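Local coordinates for sugar phosphate isomerase/epimerase (Parabacteroides distasonis, PDB 3L23), which is probably a metal-dependent isomerase or epimerase acting on sugar phosphates, and binds a magnesium ion within its TIM barrel, at residues A[217-222]-A[275-280]; A[45-50]-A[240-245]. One frame throughout, in Å; residues are numbered along the deposited sequence.

From the N terminus, the chain first passes through 45-50, on an early barrel strand, and much later through helix 217-222. The segment 240-245 then closes interaction 2 across 189 intervening residues, and 275-280 closes interaction 1 across 52. The two loops cross, since the segments of one alternate with those of the other. Interaction 2 spans the barrel interior between strands 45-52 and 238-243, whereas interaction 1 joins the helix after strand 211-216 to the loop after strand 272-274. They meet at the magnesium ion, bound by Glu275 and His242, and at the salt bridge between Glu277 OE2 and Lys244 NZ (2.7 Å).

Interaction 1: residues A[217-222]-A[275-280]; sequences VYWTVM and ELEQMP. With MG (magnesium ion), chain B.
Glu277 reaches across to Tyr218 and Trp219 with a single carboxylate oxygen. In the conformer described, one of two deposited, its OE2 lies 3.7 Å from Trp219 CZ2. The same oxygen is 3.8 Å from Tyr218 CE2, and both approaches are oblique to the rings. The carboxylate plane is turned 81° from the tyrosine ring and 51° from the indole, so neither ring stacks on it. With CG held between the backbone N and the carbonyl carbon (chi1 68°) and the chain extended beyond, the carboxylate is carried out of the loop toward the helix. No direct hydrogen bond joins the two segments; water 1 bridges them instead. It donates to Glu277 OE2 at 2.7 Å and is also hydrogen-bonded to Tyr218 OH at 2.7 Å. Each polar end has a further partner: OE2 forms a salt bridge with Lys244, and Tyr218 OH is hydrogen-bonded to Arg246.

The contact lies at the C-terminal mouth of a xylose isomerase-like TIM barrel, where the helix following strand 211-216 faces the loop following strand 272-274. On the helix side the two aromatic residues pack together: Tyr218 CE2 sits 3.8 Å above the indole plane of Trp219, over its centre. Selenomethionine Met222 places CG 3.5 Å above one face of the Tyr218 ring, offset toward its rim. The bound metal lies alongside. Glu275, its chain extended, gives OE1 to the magnesium at 2.0 Å, while OE2 stays 3.4 Å from the magnesium and accepts a hydrogen bond from water 2, itself a metal ligand. His165, Asp216 and His242 supply the remaining protein ligands.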
# COMPACT_ATOMS: atom_id res chain seq x y z
N VAL A 217 5.23 4.70 -6.33
CA VAL A 217 6.00 5.29 -7.43
C VAL A 217 7.47 4.90 -7.38
O VAL A 217 8.11 4.79 -8.44
CB VAL A 217 5.79 6.83 -7.54
CG1 VAL A 217 4.34 7.14 -7.80
CG2 VAL A 217 6.29 7.59 -6.29
N TYR A 218 8.06 4.80 -6.17
CA TYR A 218 9.46 4.46 -6.03
C TYR A 218 9.71 3.01 -6.50
O TYR A 218 10.66 2.73 -7.27
CB TYR A 218 9.92 4.57 -4.58
CG TYR A 218 11.30 4.02 -4.28
CD1 TYR A 218 12.47 4.72 -4.59
CD2 TYR A 218 11.47 2.74 -3.69
CE1 TYR A 218 13.71 4.21 -4.27
CE2 TYR A 218 12.67 2.26 -3.39
CZ TYR A 218 13.82 2.98 -3.68
OH TYR A 218 15.06 2.51 -3.39
N TRP A 219 8.90 2.09 -6.00
CA TRP A 219 9.14 0.71 -6.35
C TRP A 219 8.86 0.44 -7.82
O TRP A 219 9.42 -0.48 -8.40
CB TRP A 219 8.38 -0.27 -5.44
CG TRP A 219 9.03 -0.33 -4.09
CD1 TRP A 219 8.58 0.22 -2.95
CD2 TRP A 219 10.28 -0.96 -3.78
NE1 TRP A 219 9.47 0.01 -1.94
CE2 TRP A 219 10.51 -0.75 -2.41
CE3 TRP A 219 11.21 -1.69 -4.52
CZ2 TRP A 219 11.65 -1.22 -1.77
CZ3 TRP A 219 12.33 -2.19 -3.88
CH2 TRP A 219 12.56 -1.93 -2.51
N THR A 220 8.02 1.24 -8.44
CA THR A 220 7.79 1.18 -9.92
C THR A 220 9.07 1.52 -10.67
O THR A 220 9.54 0.77 -11.55
CB THR A 220 6.58 2.07 -10.36
OG1 THR A 220 5.43 1.67 -9.61
CG2 THR A 220 6.29 1.90 -11.87
N VAL A 221 9.71 2.61 -10.25
CA VAL A 221 11.00 2.97 -10.81
C VAL A 221 12.07 1.89 -10.55
O VAL A 221 12.87 1.56 -11.44
CB VAL A 221 11.43 4.39 -10.32
CG1 VAL A 221 12.87 4.74 -10.77
CG2 VAL A 221 10.37 5.47 -10.78
N MSE A 222 12.03 1.27 -9.38
CA MSE A 222 12.98 0.21 -9.02
C MSE A 222 12.69 -1.06 -9.76
O MSE A 222 13.52 -2.01 -9.75
CB MSE A 222 12.94 -0.05 -7.52
CG MSE A 222 13.48 1.07 -6.69
SE MSE A 222 15.37 1.31 -6.77
CE MSE A 222 15.65 -0.18 -5.57
N GLU A 275 5.74 7.47 2.22
CA GLU A 275 6.42 6.33 2.76
C GLU A 275 7.91 6.57 2.85
O GLU A 275 8.50 7.21 1.96
CB GLU A 275 6.14 5.10 1.90
CG GLU A 275 6.83 3.89 2.47
CD GLU A 275 6.41 2.61 1.81
OE1 GLU A 275 5.99 2.63 0.65
OE2 GLU A 275 6.52 1.56 2.46
N LEU A 276 8.52 6.09 3.94
CA LEU A 276 9.96 6.22 4.16
C LEU A 276 10.49 4.91 4.71
O LEU A 276 10.01 4.44 5.74
CB LEU A 276 10.22 7.37 5.15
CG LEU A 276 11.65 7.69 5.49
CD1 LEU A 276 12.32 8.27 4.25
CD2 LEU A 276 11.76 8.58 6.74
N GLU A 277 11.46 4.29 4.05
CA GLU A 277 12.03 3.06 4.60
C GLU A 277 13.13 3.43 5.60
O GLU A 277 13.32 4.61 5.91
CB GLU A 277 12.40 2.02 3.50
CG GLU A 277 13.51 2.26 2.55
CD GLU A 277 13.46 1.17 1.46
OE1 GLU A 277 13.66 -0.02 1.79
OE2 GLU A 277 13.15 1.50 0.30
N GLN A 278 13.78 2.44 6.20
CA GLN A 278 14.78 2.67 7.20
C GLN A 278 15.82 3.69 6.76
O GLN A 278 16.40 3.57 5.68
CB GLN A 278 15.48 1.35 7.51
CG GLN A 278 16.67 1.47 8.39
CD GLN A 278 16.36 2.02 9.74
OE1 GLN A 278 15.43 1.55 10.41
NE2 GLN A 278 17.17 2.99 10.20
N MSE A 279 16.02 4.71 7.57
CA MSE A 279 17.01 5.73 7.23
C MSE A 279 18.40 5.09 7.12
O MSE A 279 18.81 4.31 7.97
CB MSE A 279 16.97 6.87 8.24
CG MSE A 279 15.72 7.75 8.15
SE MSE A 279 15.58 8.79 6.55
CE MSE A 279 16.77 10.24 7.08
N PRO A 280 19.12 5.40 6.03
CA PRO A 280 20.45 4.81 5.83
C PRO A 280 21.58 5.52 6.55
O PRO A 280 22.71 5.00 6.58
CB PRO A 280 20.66 4.97 4.32
CG PRO A 280 20.01 6.24 3.99
CD PRO A 280 18.76 6.31 4.92
MG MG B . 4.97 1.45 -0.58
O HOH W 1 15.10 0.71 -1.38
O HOH W 2 4.41 0.25 1.37
O HOH W 3 6.53 0.01 -0.51

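Interaction 2: residues A[45-50]-A[240-245]; sequences KLELAG and VLHIKD. With MG (magnesium ion), chain B; EDO (1,2-ethanediol), chain F.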
# COMPACT_ATOMS: atom_id res chain seq x y z
N LYS A 45 -3.87 12.40 7.30
CA LYS A 45 -4.44 11.14 6.88
C LYS A 45 -3.46 9.99 7.09
O LYS A 45 -2.26 10.11 6.80
CB LYS A 45 -4.83 11.24 5.39
CG LYS A 45 -5.97 12.22 5.15
CD LYS A 45 -6.02 12.76 3.72
CE LYS A 45 -6.44 11.71 2.70
NZ LYS A 45 -6.72 12.32 1.32
N LEU A 46 -3.96 8.87 7.60
CA LEU A 46 -3.11 7.70 7.89
C LEU A 46 -3.49 6.50 7.05
O LEU A 46 -4.66 6.29 6.79
CB LEU A 46 -3.27 7.30 9.33
CG LEU A 46 -2.87 8.35 10.37
CD1 LEU A 46 -3.12 7.76 11.78
CD2 LEU A 46 -1.43 8.88 10.20
N GLU A 47 -2.47 5.77 6.60
CA GLU A 47 -2.65 4.42 6.12
C GLU A 47 -1.94 3.54 7.14
O GLU A 47 -0.75 3.75 7.46
CB GLU A 47 -2.03 4.24 4.77
CG GLU A 47 -2.23 2.81 4.19
CD GLU A 47 -1.67 2.77 2.80
OE1 GLU A 47 -0.42 2.85 2.67
OE2 GLU A 47 -2.48 2.68 1.83
N LEU A 48 -2.70 2.57 7.68
CA LEU A 48 -2.20 1.68 8.72
C LEU A 48 -1.26 0.60 8.18
O LEU A 48 -1.26 0.30 6.98
CB LEU A 48 -3.38 0.99 9.42
CG LEU A 48 -4.51 1.86 9.95
CD1 LEU A 48 -5.62 0.96 10.54
CD2 LEU A 48 -3.98 2.88 10.98
N ALA A 49 -0.46 0.06 9.08
CA ALA A 49 0.27 -1.17 8.88
C ALA A 49 0.18 -1.86 10.19
O ALA A 49 -0.11 -1.22 11.22
CB ALA A 49 1.72 -0.92 8.54
N GLY A 50 0.38 -3.17 10.20
CA GLY A 50 0.43 -3.88 11.48
C GLY A 50 -0.91 -4.24 12.10
O GLY A 50 -0.96 -4.59 13.29
N VAL A 240 -4.79 5.27 -5.98
CA VAL A 240 -4.09 5.79 -4.80
C VAL A 240 -2.61 5.70 -5.10
O VAL A 240 -2.21 4.84 -5.84
CB VAL A 240 -4.42 4.93 -3.54
CG1 VAL A 240 -3.80 5.54 -2.28
CG2 VAL A 240 -5.96 4.76 -3.36
N LEU A 241 -1.78 6.60 -4.55
CA LEU A 241 -0.33 6.46 -4.69
C LEU A 241 0.42 6.34 -3.37
O LEU A 241 -0.00 6.84 -2.35
CB LEU A 241 0.31 7.67 -5.42
CG LEU A 241 -0.17 8.04 -6.83
CD1 LEU A 241 0.61 9.23 -7.36
CD2 LEU A 241 0.01 6.82 -7.73
N HIS A 242 1.55 5.63 -3.40
CA HIS A 242 2.60 5.84 -2.42
C HIS A 242 3.63 6.76 -3.02
O HIS A 242 4.11 6.52 -4.14
CB HIS A 242 3.27 4.54 -2.01
CG HIS A 242 2.58 3.84 -0.88
ND1 HIS A 242 3.17 2.78 -0.21
CD2 HIS A 242 1.36 4.02 -0.34
CE1 HIS A 242 2.33 2.38 0.74
NE2 HIS A 242 1.23 3.11 0.68
N ILE A 243 3.92 7.84 -2.29
CA ILE A 243 4.95 8.82 -2.66
C ILE A 243 6.16 8.51 -1.78
O ILE A 243 6.10 8.58 -0.54
CB ILE A 243 4.44 10.28 -2.44
CG1 ILE A 243 3.19 10.61 -3.28
CG2 ILE A 243 5.52 11.35 -2.71
CD1 ILE A 243 3.32 10.47 -4.79
N LYS A 244 7.24 8.11 -2.44
CA LYS A 244 8.40 7.53 -1.80
C LYS A 244 9.63 7.82 -2.64
O LYS A 244 9.50 7.91 -3.87
CB LYS A 244 8.23 6.01 -1.71
CG LYS A 244 9.26 5.33 -0.91
CD LYS A 244 9.09 3.82 -0.80
CE LYS A 244 10.21 3.25 0.04
NZ LYS A 244 11.61 3.57 -0.46
N ASP A 245 10.79 7.94 -1.99
CA ASP A 245 12.10 8.14 -2.65
C ASP A 245 13.01 7.06 -2.03
O ASP A 245 12.53 6.19 -1.30
CB ASP A 245 12.59 9.59 -2.39
CG ASP A 245 13.58 10.10 -3.43
OD1 ASP A 245 14.36 9.32 -4.04
OD2 ASP A 245 13.64 11.36 -3.60
MG MG B . 4.97 1.45 -0.58
C1 EDO F . -3.24 12.88 0.87
O1 EDO F . -3.99 11.65 0.80
C2 EDO F . -3.77 13.88 -0.14
O2 EDO F . -5.10 14.21 0.25
O HOH W 3 6.53 0.01 -0.51
O HOH W 2 4.41 0.25 1.37
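A buried histidine-carboxylate hydrogen bond, between His242 and Glu47, spans the interior of the barrel. Strands 45-52 and 238-243 are not neighbours in the sheet: the closest CA atoms of the two segments, those of Glu47 and His242, are 10.1 Å apart, and within the two segments the distance is bridged by these two side chains. His242 NE2 donates to Glu47 OE1 over 2.6 Å with an N-H...O angle of 159°. The oxygen offers its syn lone pair and lies near the ring plane, at the edge, although the carboxylate is turned 54° from the imidazole. Glu47 gets there fully stretched, CG anti to its backbone N (chi1 -178°).

In the eight-stranded TIM barrel, in order along the chain, these are the second and seventh parallel strands, and the bond makes Glu47 a second-shell residue of the metal site. With NE2 donating to Glu47, the other ring nitrogen, ND1, serves as ligand, 2.3 Å from the magnesium ion. The carboxylate is itself held at both oxygens, OE1 by Gln18 and OE2 by Ser77, which limits its rotation. With a leucine here, His242 NE2 would probably lose its acceptor and the imidazole would be freer to turn, presenting ND1 less firmly to the metal. Within 240-245, Lys244 NZ donates to Asp245 O at 2.9 Å, the donor tilted from the carbonyl plane; its charge is paired with Glu277, and it makes a cation-pi contact with Tyr218.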